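Local coordinates for protein cytochrome c-552 (Thiobacillus ferrooxidans, PDB 1H1O) that carries electrons in the periplasm as a diheme, high-potential cytochrome c of the c4 type, at residues Leu28-Pro33 with Gly138-Tyr143; Glu102-Phe107 with Ala177-Ser182. All blocks are in the same frame, centred on the assembly; numbering follows the deposited sequence.

Contact 1 of 2, residues Leu28-Pro33 with Gly138-Tyr143; sequences LYPIVP and GQRYGY. With HEM (protoporphyrin IX containing Fe), chain D.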
loop_
_atom_site.group_PDB
_atom_site.type_symbol
_atom_site.label_atom_id
_atom_site.label_comp_id
_atom_site.label_asym_id
_atom_site.label_seq_id
_atom_site.Cartn_x
_atom_site.Cartn_y
_atom_site.Cartn_z
ATOM N N LEU A 28 -11.533 -6.755 4.274
ATOM C CA LEU A 28 -11.898 -7.458 5.508
ATOM C C LEU A 28 -11.291 -6.913 6.780
ATOM O O LEU A 28 -11.940 -6.941 7.817
ATOM C CB LEU A 28 -11.556 -8.947 5.417
ATOM C CG LEU A 28 -12.599 -9.877 4.806
ATOM C CD1 LEU A 28 -12.220 -11.310 5.144
ATOM C CD2 LEU A 28 -13.977 -9.555 5.361
ATOM N N TYR A 29 -10.049 -6.440 6.708
ATOM C CA TYR A 29 -9.364 -5.885 7.874
ATOM C C TYR A 29 -8.398 -4.757 7.494
ATOM O O TYR A 29 -7.958 -4.659 6.360
ATOM C CB TYR A 29 -8.555 -6.958 8.606
ATOM C CG TYR A 29 -9.109 -8.368 8.578
ATOM C CD1 TYR A 29 -8.847 -9.216 7.509
ATOM C CD2 TYR A 29 -9.821 -8.881 9.662
ATOM C CE1 TYR A 29 -9.263 -10.541 7.520
ATOM C CE2 TYR A 29 -10.247 -10.211 9.681
ATOM C CZ TYR A 29 -9.961 -11.034 8.608
ATOM O OH TYR A 29 -10.354 -12.358 8.626
ATOM N N PRO A 30 -8.062 -3.883 8.449
ATOM C CA PRO A 30 -7.133 -2.777 8.169
ATOM C C PRO A 30 -5.844 -3.230 7.449
ATOM O O PRO A 30 -5.285 -2.484 6.634
ATOM C CB PRO A 30 -6.854 -2.218 9.551
ATOM C CG PRO A 30 -8.173 -2.432 10.253
ATOM C CD PRO A 30 -8.552 -3.826 9.837
ATOM N N ILE A 31 -5.391 -4.451 7.728
ATOM C CA ILE A 31 -4.174 -4.967 7.105
ATOM C C ILE A 31 -4.354 -5.462 5.678
ATOM O O ILE A 31 -3.386 -5.860 5.039
ATOM C CB ILE A 31 -3.582 -6.116 7.903
ATOM C CG1 ILE A 31 -4.687 -7.129 8.218
ATOM C CG2 ILE A 31 -2.889 -5.576 9.129
ATOM C CD1 ILE A 31 -4.201 -8.439 8.776
ATOM N N VAL A 32 -5.588 -5.484 5.188
ATOM C CA VAL A 32 -5.823 -5.901 3.811
ATOM C C VAL A 32 -5.955 -4.590 3.072
ATOM O O VAL A 32 -6.878 -3.820 3.304
ATOM C CB VAL A 32 -7.111 -6.709 3.628
ATOM C CG1 VAL A 32 -7.287 -7.041 2.152
ATOM C CG2 VAL A 32 -7.038 -8.000 4.428
ATOM N N PRO A 33 -5.019 -4.313 2.170
ATOM C CA PRO A 33 -5.062 -3.060 1.424
ATOM C C PRO A 33 -6.140 -3.012 0.381
ATOM O O PRO A 33 -6.537 -4.042 -0.186
ATOM C CB PRO A 33 -3.682 -2.996 0.799
ATOM C CG PRO A 33 -3.452 -4.429 0.435
ATOM C CD PRO A 33 -3.941 -5.180 1.676
ATOM N N GLY A 138 -5.751 7.162 -0.034
ATOM C CA GLY A 138 -6.948 6.358 0.109
ATOM C C GLY A 138 -6.689 4.969 0.657
ATOM O O GLY A 138 -7.623 4.225 0.939
ATOM N N GLN A 139 -5.420 4.612 0.795
ATOM C CA GLN A 139 -5.065 3.312 1.328
ATOM C C GLN A 139 -5.484 3.269 2.795
ATOM O O GLN A 139 -5.616 4.312 3.446
ATOM C CB GLN A 139 -3.564 3.077 1.198
ATOM C CG GLN A 139 -3.124 1.657 1.541
ATOM C CD GLN A 139 -4.020 0.617 0.889
ATOM O OE1 GLN A 139 -5.090 0.287 1.409
ATOM N NE2 GLN A 139 -3.597 0.112 -0.263
ATOM N N ARG A 140 -5.714 2.065 3.306
ATOM C CA ARG A 140 -6.127 1.891 4.698
ATOM C C ARG A 140 -5.018 2.319 5.647
ATOM O O ARG A 140 -3.831 2.115 5.388
ATOM C CB ARG A 140 -6.514 0.433 4.968
ATOM C CG ARG A 140 -7.511 -0.127 3.964
ATOM C CD ARG A 140 -8.405 -1.185 4.587
ATOM N NE ARG A 140 -8.992 -0.691 5.835
ATOM C CZ ARG A 140 -9.881 -1.363 6.563
ATOM N NH1 ARG A 140 -10.290 -2.565 6.165
ATOM N NH2 ARG A 140 -10.351 -0.836 7.688
ATOM N N TYR A 141 -5.436 2.913 6.750
ATOM C CA TYR A 141 -4.547 3.423 7.777
ATOM C C TYR A 141 -3.617 2.353 8.362
ATOM O O TYR A 141 -2.383 2.495 8.362
ATOM C CB TYR A 141 -5.421 4.034 8.859
ATOM C CG TYR A 141 -4.706 4.499 10.084
ATOM C CD1 TYR A 141 -3.921 5.649 10.064
ATOM C CD2 TYR A 141 -4.845 3.812 11.277
ATOM C CE1 TYR A 141 -3.292 6.105 11.220
ATOM C CE2 TYR A 141 -4.223 4.254 12.435
ATOM C CZ TYR A 141 -3.449 5.397 12.401
ATOM O OH TYR A 141 -2.830 5.812 13.551
ATOM N N GLY A 142 -4.219 1.280 8.869
ATOM C CA GLY A 142 -3.438 0.215 9.451
ATOM C C GLY A 142 -2.536 -0.391 8.402
ATOM O O GLY A 142 -1.388 -0.712 8.688
ATOM N N TYR A 143 -3.035 -0.533 7.180
ATOM C CA TYR A 143 -2.221 -1.132 6.146
ATOM C C TYR A 143 -0.946 -0.350 5.899
ATOM O O TYR A 143 0.129 -0.937 5.759
ATOM C CB TYR A 143 -2.977 -1.249 4.838
ATOM C CG TYR A 143 -2.141 -1.912 3.781
ATOM C CD1 TYR A 143 -1.915 -3.292 3.800
ATOM C CD2 TYR A 143 -1.524 -1.155 2.787
ATOM C CE1 TYR A 143 -1.087 -3.898 2.843
ATOM C CE2 TYR A 143 -0.702 -1.744 1.834
ATOM C CZ TYR A 143 -0.486 -3.108 1.863
ATOM O OH TYR A 143 0.317 -3.671 0.906
HETATM C CHA HEM D . -2.229 -7.627 -0.451
HETATM C CHB HEM D . -3.837 -8.910 -4.789
HETATM C CHC HEM D . -6.661 -12.221 -2.719
HETATM C CHD HEM D . -5.161 -10.879 1.588
HETATM C C1A HEM D . -2.408 -7.674 -1.835
HETATM C C2A HEM D . -1.704 -6.863 -2.806
HETATM C C3A HEM D . -2.164 -7.224 -4.037
HETATM C C4A HEM D . -3.146 -8.260 -3.795
HETATM C CMA HEM D . -1.777 -6.714 -5.402
HETATM C CAA HEM D . -0.657 -5.825 -2.478
HETATM C CBA HEM D . -1.241 -4.398 -2.377
HETATM C CGA HEM D . -0.307 -3.389 -2.041
HETATM O O1A HEM D . -0.815 -2.242 -1.779
HETATM O O2A HEM D . 0.927 -3.567 -1.985
HETATM C C1B HEM D . -4.748 -9.928 -4.592
HETATM C C2B HEM D . -5.412 -10.609 -5.678
HETATM C C3B HEM D . -6.191 -11.568 -5.102
HETATM C C4B HEM D . -6.020 -11.433 -3.665
HETATM C CMB HEM D . -5.198 -10.271 -7.142
HETATM C CAB HEM D . -7.073 -12.604 -5.752
HETATM C CBB HEM D . -6.326 -13.605 -6.677
HETATM C C1C HEM D . -6.516 -12.143 -1.367
HETATM C C2C HEM D . -7.197 -12.987 -0.415
HETATM C C3C HEM D . -6.748 -12.593 0.803
HETATM C C4C HEM D . -5.831 -11.532 0.589
HETATM C CMC HEM D . -8.174 -14.060 -0.811
HETATM C CAC HEM D . -7.093 -13.140 2.199
HETATM C CBC HEM D . -6.825 -14.667 2.356
HETATM C C1D HEM D . -4.230 -9.865 1.420
HETATM C C2D HEM D . -3.523 -9.241 2.521
HETATM C C3D HEM D . -2.689 -8.357 1.943
HETATM C C4D HEM D . -2.909 -8.413 0.499
HETATM C CMD HEM D . -3.724 -9.599 3.975
HETATM C CAD HEM D . -1.673 -7.469 2.576
HETATM C CBD HEM D . -0.449 -8.471 2.909
HETATM C CGD HEM D . 0.823 -7.901 3.051
HETATM O O1D HEM D . 1.000 -7.040 3.934
HETATM O O2D HEM D . 1.800 -8.270 2.338
HETATM N NA HEM D . -3.280 -8.516 -2.447
HETATM N NB HEM D . -5.124 -10.434 -3.362
HETATM N NC HEM D . -5.680 -11.248 -0.727
HETATM N ND HEM D . -3.848 -9.349 0.209
HETATM FE FE HEM D . -4.509 -9.871 -1.567
#

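Contact 2 of 2, residues Glu102-Phe107 with Ala177-Ser182; sequences EGKAIF and AAYLSS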
loop_
_atom_site.group_PDB
_atom_site.type_symbol
_atom_site.label_atom_id
_atom_site.label_comp_id
_atom_site.label_asym_id
_atom_site.label_seq_id
_atom_site.Cartn_x
_atom_site.Cartn_y
_atom_site.Cartn_z
ATOM N N GLU A 102 0.270 16.448 10.490
ATOM C CA GLU A 102 1.625 15.962 10.692
ATOM C C GLU A 102 2.058 15.151 9.481
ATOM O O GLU A 102 3.089 15.417 8.876
ATOM C CB GLU A 102 1.655 15.056 11.913
ATOM C CG GLU A 102 1.131 15.713 13.144
ATOM C CD GLU A 102 2.042 16.810 13.577
ATOM O OE1 GLU A 102 1.679 17.562 14.502
ATOM O OE2 GLU A 102 3.136 16.910 12.987
ATOM N N GLY A 103 1.244 14.154 9.149
ATOM C CA GLY A 103 1.532 13.282 8.031
ATOM C C GLY A 103 1.625 14.028 6.725
ATOM O O GLY A 103 2.417 13.656 5.857
ATOM N N LYS A 104 0.825 15.080 6.570
ATOM C CA LYS A 104 0.864 15.826 5.323
ATOM C C LYS A 104 2.218 16.497 5.154
ATOM O O LYS A 104 2.818 16.441 4.080
ATOM C CB LYS A 104 -0.236 16.890 5.268
ATOM C CG LYS A 104 -0.259 17.623 3.932
ATOM C CD LYS A 104 -1.409 18.607 3.826
ATOM C CE LYS A 104 -1.442 19.215 2.432
ATOM N NZ LYS A 104 -2.293 20.432 2.376
ATOM N N ALA A 105 2.694 17.129 6.222
ATOM C CA ALA A 105 3.981 17.814 6.184
ATOM C C ALA A 105 5.067 16.796 5.863
ATOM O O ALA A 105 5.960 17.060 5.060
ATOM C CB ALA A 105 4.254 18.476 7.520
ATOM N N ILE A 106 4.970 15.622 6.477
ATOM C CA ILE A 106 5.940 14.564 6.246
ATOM C C ILE A 106 5.893 14.091 4.810
ATOM O O ILE A 106 6.912 13.996 4.130
ATOM C CB ILE A 106 5.671 13.357 7.154
ATOM C CG1 ILE A 106 5.991 13.722 8.609
ATOM C CG2 ILE A 106 6.499 12.167 6.703
ATOM C CD1 ILE A 106 5.440 12.721 9.655
ATOM N N PHE A 107 4.695 13.795 4.337
ATOM C CA PHE A 107 4.563 13.291 2.977
ATOM C C PHE A 107 5.105 14.255 1.936
ATOM O O PHE A 107 5.853 13.837 1.014
ATOM C CB PHE A 107 3.091 13.000 2.658
ATOM C CG PHE A 107 2.889 12.348 1.330
ATOM C CD1 PHE A 107 3.037 10.988 1.195
ATOM C CD2 PHE A 107 2.630 13.115 0.204
ATOM C CE1 PHE A 107 2.941 10.379 -0.054
ATOM C CE2 PHE A 107 2.527 12.539 -1.053
ATOM C CZ PHE A 107 2.686 11.163 -1.185
ATOM N N ALA A 177 0.256 7.798 7.743
ATOM C CA ALA A 177 -0.870 6.908 7.481
ATOM C C ALA A 177 -2.195 7.663 7.603
ATOM O O ALA A 177 -3.062 7.561 6.729
ATOM C CB ALA A 177 -0.855 5.711 8.448
ATOM N N ALA A 178 -2.352 8.410 8.692
ATOM C CA ALA A 178 -3.571 9.173 8.905
ATOM C C ALA A 178 -3.784 10.031 7.667
ATOM O O ALA A 178 -4.826 9.955 7.012
ATOM C CB ALA A 178 -3.440 10.047 10.141
ATOM N N TYR A 179 -2.776 10.824 7.319
ATOM C CA TYR A 179 -2.893 11.684 6.151
ATOM C C TYR A 179 -3.279 10.925 4.871
ATOM O O TYR A 179 -4.305 11.204 4.255
ATOM C CB TYR A 179 -1.583 12.463 5.932
ATOM C CG TYR A 179 -1.562 13.243 4.637
ATOM C CD1 TYR A 179 -0.694 12.896 3.601
ATOM C CD2 TYR A 179 -2.447 14.298 4.426
ATOM C CE1 TYR A 179 -0.707 13.575 2.387
ATOM C CE2 TYR A 179 -2.473 14.989 3.210
ATOM C CZ TYR A 179 -1.602 14.621 2.199
ATOM O OH TYR A 179 -1.639 15.286 0.996
ATOM N N LEU A 180 -2.461 9.964 4.474
ATOM C CA LEU A 180 -2.709 9.197 3.262
ATOM C C LEU A 180 -4.074 8.513 3.189
ATOM O O LEU A 180 -4.728 8.527 2.146
ATOM C CB LEU A 180 -1.600 8.151 3.078
ATOM C CG LEU A 180 -0.376 8.450 2.188
ATOM C CD1 LEU A 180 -0.325 9.918 1.750
ATOM C CD2 LEU A 180 0.882 8.073 2.955
ATOM N N SER A 181 -4.502 7.913 4.291
ATOM C CA SER A 181 -5.778 7.210 4.308
ATOM C C SER A 181 -6.968 8.157 4.284
ATOM O O SER A 181 -8.109 7.732 4.092
ATOM C CB SER A 181 -5.873 6.300 5.538
ATOM O OG SER A 181 -5.921 7.053 6.730
ATOM N N SER A 182 -6.707 9.443 4.474
ATOM C CA SER A 182 -7.792 10.407 4.479
ATOM C C SER A 182 -8.024 10.970 3.092
ATOM O O SER A 182 -9.003 11.659 2.863
ATOM C CB SER A 182 -7.487 11.555 5.446
ATOM O OG SER A 182 -6.424 12.358 4.953
#

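Contact 1 of 2, residues Leu28-Pro33 with Gly138-Tyr143
The type I beta turn Tyr29-Val32 of the first cytochrome c domain docks on the start of helix 141-153 of the second, joining the two heme-bearing halves of a c4 cytochrome. The turn is closed by Val32 N bonding to Tyr29 O (2.8 Å). No hydrogen bond crosses the interface. Within the other segment, Gln139, bent at chi2 (46°), turns OE1 back so that a lone pair in its carbonyl plane receives Arg140 N at 2.7 Å; OE1 also accepts from Arg34 N. Close backbone approach is possible at Gly142, where a CB would clash with Pro30 CB. Arg140, at the N-cap position, bends at chi3 (50°) and lays one guanidinium face over Pro30 CA, 3.5 Å from CZ. Its NH1 is 3.1 Å from Tyr29 O at a poor angle for bonding; its strongest polar partner is Thr27 OG1, with which it forms a hydrogen bond. The apolar part centres on Tyr143, whose CG is anti to the backbone N. Pro33 covers one face of the ring, with CB over the centre in a CH-pi contact and CD 3.3 Å from CE1. At the ring edge, Ile31 O approaches CD1 to 3.2 Å.

Contact 2 of 2, residues Glu102-Phe107 with Ala177-Ser182
Two donors grip Tyr179 O: Ser182 N at 3.0 Å and Ser182 OG at 2.5 Å. The hydroxyl lies in the carbonyl plane on a lone pair, with a C=O...donor angle of 132°, so one residue holds the acceptor through both backbone and side chain. This oxygen belongs to helix 170-182, which crosses helix 100-109 as the N- and C-terminal helices do in class I cytochromes c; the axes of the two short segments approach to 7.6 Å, with their directions 89° apart, nearly perpendicular. The crossing point is Gly103, whose C sits 3.7 Å from Tyr179 CB; a CB on this glycine would collide with that same atom. Tyr179, with CG anti to the backbone N, turns one face of its ring to the backbone and side chain of Lys104. Lys104 CA stands 3.6 Å from the ring centroid, 12° off the normal, a CH-pi contact over the face. The extended lysine chain continues along the ring, with CG 3.5 Å from Tyr179 CE2. On the heme side, Phe107 meets Tyr179 obliquely, CB to CE1 at 3.9 Å, and packs on Cys119 and His123 as well. An alanine at Tyr179 would remove the whole ring and would probably loosen the crossing by taking away the surface on which Lys104 and Phe107 rest. Leu180 completes the apolar contact by setting its CD1 methyl over one face of the Phe107 ring, 3.6 Å from Phe107 CD1.

The contacts lie about 15 Å apart between centres and alternate along the chain, 28-33 and 102-107 preceding 138-143 and 177-182. They meet directly: Gly138 N is 2.8 Å from Leu180 O, a probable hydrogen bond, and Tyr141 CD1 packs 3.5 Å from Ala177 CB. Contact 1 lies between the hemes. Val32 CG2 is 3.7 Å from methyl CMD of one heme, whose propionate O2A is 3.0 Å from Tyr143 OH, and the Tyr143 side chain is also about 3 Å from the other heme at nearest atoms. Contact 2 belongs to the second heme, with the Phe107 side chain about 4 Å, nearest atoms, from that of His123, its predicted axial ligand.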